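Local coordinates for protein alkyl hydroperoxide reductase/ Thiol specific antioxidant/ Mal allergen (Burkholderia ambifaria, PDB 5ENU) that probably reduces hydrogen peroxide and organic hydroperoxides as a thiol-dependent peroxiredoxin of the AhpC/TSA family, within the thioredoxin superfamily, at residues R82-F87 and F95-D100. Numbering follows the deposited sequence.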
ATOM      1  N   ARG A  82      -0.657  -4.721 -16.300  1.00  8.72           N
ATOM      2  CA  ARG A  82      -1.408  -4.038 -17.352  1.00  9.52           C
ATOM      3  C   ARG A  82      -2.524  -3.179 -16.754  1.00  9.21           C
ATOM      4  O   ARG A  82      -2.709  -2.009 -17.128  1.00 10.81           O
ATOM      5  CB  ARG A  82      -1.999  -5.065 -18.325  1.00 12.82           C
ATOM      6  CG  ARG A  82      -2.950  -4.470 -19.389  1.00 15.11           C
ATOM      7  CD  ARG A  82      -3.468  -5.559 -20.331  1.00 15.91           C
ATOM      8  NE  ARG A  82      -4.490  -6.401 -19.699  1.00 17.21           N
ATOM      9  CZ  ARG A  82      -4.918  -7.568 -20.194  1.00 17.00           C
ATOM     10  NH1 ARG A  82      -4.393  -8.048 -21.321  1.00 16.55           N
ATOM     11  NH2 ARG A  82      -5.861  -8.267 -19.562  1.00 16.59           N
ATOM     12  N   SER A  83      -3.290  -3.751 -15.826  1.00  9.07           N
ATOM     13  CA  SER A  83      -4.335  -2.977 -15.178  1.00  8.42           C
ATOM     14  C   SER A  83      -3.734  -1.780 -14.458  1.00  8.32           C
ATOM     15  O   SER A  83      -4.262  -0.663 -14.544  1.00 10.62           O
ATOM     16  CB  SER A  83      -5.071  -3.871 -14.183  1.00 10.09           C
ATOM     17  OG  SER A  83      -6.084  -3.168 -13.486  1.00 11.24           O
ATOM     18  N   HIS A  84      -2.633  -1.996 -13.734  1.00  9.25           N
ATOM     19  CA  HIS A  84      -1.992  -0.903 -13.011  1.00  9.81           C
ATOM     20  C   HIS A  84      -1.515   0.196 -13.957  1.00  9.62           C
ATOM     21  O   HIS A  84      -1.653   1.387 -13.646  1.00 10.15           O
ATOM     22  CB  HIS A  84      -0.802  -1.425 -12.216  1.00  9.67           C
ATOM     23  CG  HIS A  84      -1.151  -2.061 -10.913  1.00  9.85           C
ATOM     24  ND1 HIS A  84      -2.442  -2.177 -10.442  1.00  9.84           N
ATOM     25  CD2 HIS A  84      -0.350  -2.573  -9.953  1.00  9.69           C
ATOM     26  CE1 HIS A  84      -2.417  -2.727  -9.239  1.00 10.02           C
ATOM     27  NE2 HIS A  84      -1.159  -2.997  -8.929  1.00 10.24           N
ATOM     28  N   ASP A  85      -0.922  -0.173 -15.101  1.00 10.84           N
ATOM     29  CA  ASP A  85      -0.485   0.856 -16.041  1.00 12.08           C
ATOM     30  C   ASP A  85      -1.663   1.714 -16.488  1.00 12.04           C
ATOM     31  O   ASP A  85      -1.550   2.943 -16.586  1.00 11.12           O
ATOM     32  CB  ASP A  85       0.165   0.210 -17.268  1.00 13.26           C
ATOM     33  CG  ASP A  85       1.575  -0.295 -17.011  1.00 16.77           C
ATOM     34  OD1 ASP A  85       2.222   0.129 -16.031  1.00 17.30           O
ATOM     35  OD2 ASP A  85       2.038  -1.135 -17.814  1.00 18.76           O
ATOM     36  N   ASN A  86      -2.793   1.071 -16.788  1.00 10.95           N
ATOM     37  CA  ASN A  86      -3.986   1.794 -17.218  1.00 11.77           C
ATOM     38  C   ASN A  86      -4.522   2.677 -16.101  1.00 11.09           C
ATOM     39  O   ASN A  86      -4.868   3.842 -16.330  1.00 12.80           O
ATOM     40  CB  ASN A  86      -5.043   0.792 -17.684  1.00 12.92           C
ATOM     41  CG  ASN A  86      -4.788   0.313 -19.097  1.00 20.16           C
ATOM     42  OD1 ASN A  86      -4.611   1.123 -20.004  1.00 24.33           O
ATOM     43  ND2 ASN A  86      -4.755  -1.005 -19.292  1.00 22.89           N
ATOM     44  N   PHE A  87      -4.599   2.132 -14.884  1.00 10.74           N
ATOM     45  CA  PHE A  87      -5.171   2.862 -13.758  1.00  9.42           C
ATOM     46  C   PHE A  87      -4.284   4.044 -13.381  1.00 10.21           C
ATOM     47  O   PHE A  87      -4.779   5.155 -13.151  1.00 10.09           O
ATOM     48  CB  PHE A  87      -5.316   1.872 -12.594  1.00  9.31           C
ATOM     49  CG  PHE A  87      -6.041   2.402 -11.375  1.00  9.78           C
ATOM     50  CD1 PHE A  87      -7.311   2.944 -11.471  1.00 13.04           C
ATOM     51  CD2 PHE A  87      -5.491   2.248 -10.110  1.00 11.34           C
ATOM     52  CE1 PHE A  87      -7.983   3.386 -10.338  1.00 15.05           C
ATOM     53  CE2 PHE A  87      -6.152   2.678  -8.998  1.00 12.92           C
ATOM     54  CZ  PHE A  87      -7.395   3.246  -9.104  1.00 13.49           C
ATOM     55  N   PHE A  95       3.138   8.204  -8.417  1.00 10.94           N
ATOM     56  CA  PHE A  95       3.805   7.243  -7.563  1.00  9.12           C
ATOM     57  C   PHE A  95       3.521   5.857  -8.115  1.00  8.39           C
ATOM     58  O   PHE A  95       2.606   5.684  -8.932  1.00  9.74           O
ATOM     59  CB  PHE A  95       3.341   7.387  -6.100  1.00  9.84           C
ATOM     60  CG  PHE A  95       1.849   7.296  -5.914  1.00 10.14           C
ATOM     61  CD1 PHE A  95       1.203   6.059  -5.911  1.00 10.23           C
ATOM     62  CD2 PHE A  95       1.088   8.453  -5.713  1.00 10.94           C
ATOM     63  CE1 PHE A  95      -0.179   5.975  -5.729  1.00 10.34           C
ATOM     64  CE2 PHE A  95      -0.292   8.361  -5.527  1.00 11.12           C
ATOM     65  CZ  PHE A  95      -0.916   7.129  -5.537  1.00 10.50           C
ATOM     66  N   PRO A  96       4.300   4.851  -7.707  1.00  9.53           N
ATOM     67  CA  PRO A  96       4.172   3.512  -8.303  1.00  9.86           C
ATOM     68  C   PRO A  96       3.036   2.698  -7.702  1.00  9.90           C
ATOM     69  O   PRO A  96       2.585   2.936  -6.584  1.00  9.01           O
ATOM     70  CB  PRO A  96       5.509   2.827  -7.965  1.00 11.79           C
ATOM     71  CG  PRO A  96       6.367   3.867  -7.308  1.00 12.83           C
ATOM     72  CD  PRO A  96       5.488   4.974  -6.842  1.00 10.85           C
ATOM     73  N   LEU A  97       2.606   1.691  -8.468  1.00  9.54           N
ATOM     74  CA  LEU A  97       1.665   0.673  -8.006  1.00  7.91           C
ATOM     75  C   LEU A  97       2.332  -0.695  -8.130  1.00  8.10           C
ATOM     76  O   LEU A  97       2.766  -1.075  -9.225  1.00  9.72           O
ATOM     77  CB  LEU A  97       0.380   0.685  -8.847  1.00  8.61           C
ATOM     78  CG  LEU A  97      -0.406   1.999  -8.847  1.00  8.91           C
ATOM     79  CD1 LEU A  97      -1.584   1.875  -9.823  1.00 10.28           C
ATOM     80  CD2 LEU A  97      -0.897   2.381  -7.430  1.00  9.34           C
ATOM     81  N   ILE A  98       2.377  -1.442  -7.021  1.00  7.53           N
ATOM     82  CA  ILE A  98       2.893  -2.816  -7.022  1.00  8.72           C
ATOM     83  C   ILE A  98       1.783  -3.772  -7.449  1.00  7.36           C
ATOM     84  O   ILE A  98       0.650  -3.684  -6.946  1.00  8.70           O
ATOM     85  CB  ILE A  98       3.433  -3.192  -5.628  1.00  8.65           C
ATOM     86  CG1 ILE A  98       4.818  -2.559  -5.413  1.00  9.50           C
ATOM     87  CG2 ILE A  98       3.489  -4.704  -5.469  1.00  9.87           C
ATOM     88  CD1 ILE A  98       5.361  -2.686  -3.973  1.00 10.38           C
ATOM     89  N   SER A  99       2.109  -4.687  -8.362  1.00  7.69           N
ATOM     90  CA  SER A  99       1.205  -5.777  -8.739  1.00  8.08           C
ATOM     91  C   SER A  99       1.498  -6.978  -7.845  1.00  8.26           C
ATOM     92  O   SER A  99       2.495  -7.679  -8.034  1.00 10.08           O
ATOM     93  CB  SER A  99       1.375  -6.151 -10.209  1.00  9.44           C
ATOM     94  OG  SER A  99       0.577  -7.290 -10.483  1.00 10.69           O
ATOM     95  N   ASP A 100       0.640  -7.207  -6.865  1.00  8.87           N
ATOM     96  CA  ASP A 100       0.802  -8.323  -5.935  1.00  8.39           C
ATOM     97  C   ASP A 100      -0.074  -9.493  -6.360  1.00  8.47           C
ATOM     98  O   ASP A 100      -0.779 -10.108  -5.567  1.00  9.12           O
ATOM     99  CB  ASP A 100       0.465  -7.860  -4.522  1.00  9.75           C
ATOM    100  CG  ASP A 100       0.982  -8.807  -3.457  1.00  9.80           C
ATOM    101  OD1 ASP A 100       2.149  -9.238  -3.532  1.00 10.18           O
ATOM    102  OD2 ASP A 100       0.217  -9.118  -2.528  1.00  8.66           O
TER
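His84 reaches from its helix to strand 97-99 and gives its NE2 proton to the carbonyl oxygen of Ile98, NE2 to O 2.8 Å. The two partners are not set alike in this bond. The oxygen lies almost in the imidazole plane, whereas the nitrogen approaches from well above the carbonyl plane, with a C=O...N angle of 109°, and the N-H...O line is bent to 144°. With CG anti to its own carbonyl carbon (chi1 -81°), the histidine points its imidazole at the strand, across its run, with His84 CD2 4.0 Å from Ser99 CB. Leu97 CB sits over one face, displaced toward the rim, 3.9 Å from the ring centroid, a CH-pi contact. One turn on, Phe87 presents its edge to the leucine: Phe87 CD2 meets Leu97 CD1 at 3.9 Å, the side chains crossing at about a right angle. Ile98 starts its side chain away from the helix, the side chain touching Ile74 of strand 71-77, and offers the helix its carbonyl.

The contact closes the beta-alpha-beta unit of strand 71-77, helix 81-91 and strand 97-99 in this thioredoxin-like fold; the helix runs nearly antiparallel to the strand. At the other ring nitrogen, His84 ND1 is hydrogen-bonded to Asp47 OD2, which also binds Ser83 OG. With both nitrogens engaged, the buried imidazole is fixed in rotation. Since each nitrogen meets an acceptor, one a carbonyl and the other a carboxylate, the ring is probably doubly protonated, its charge balanced by Asp47.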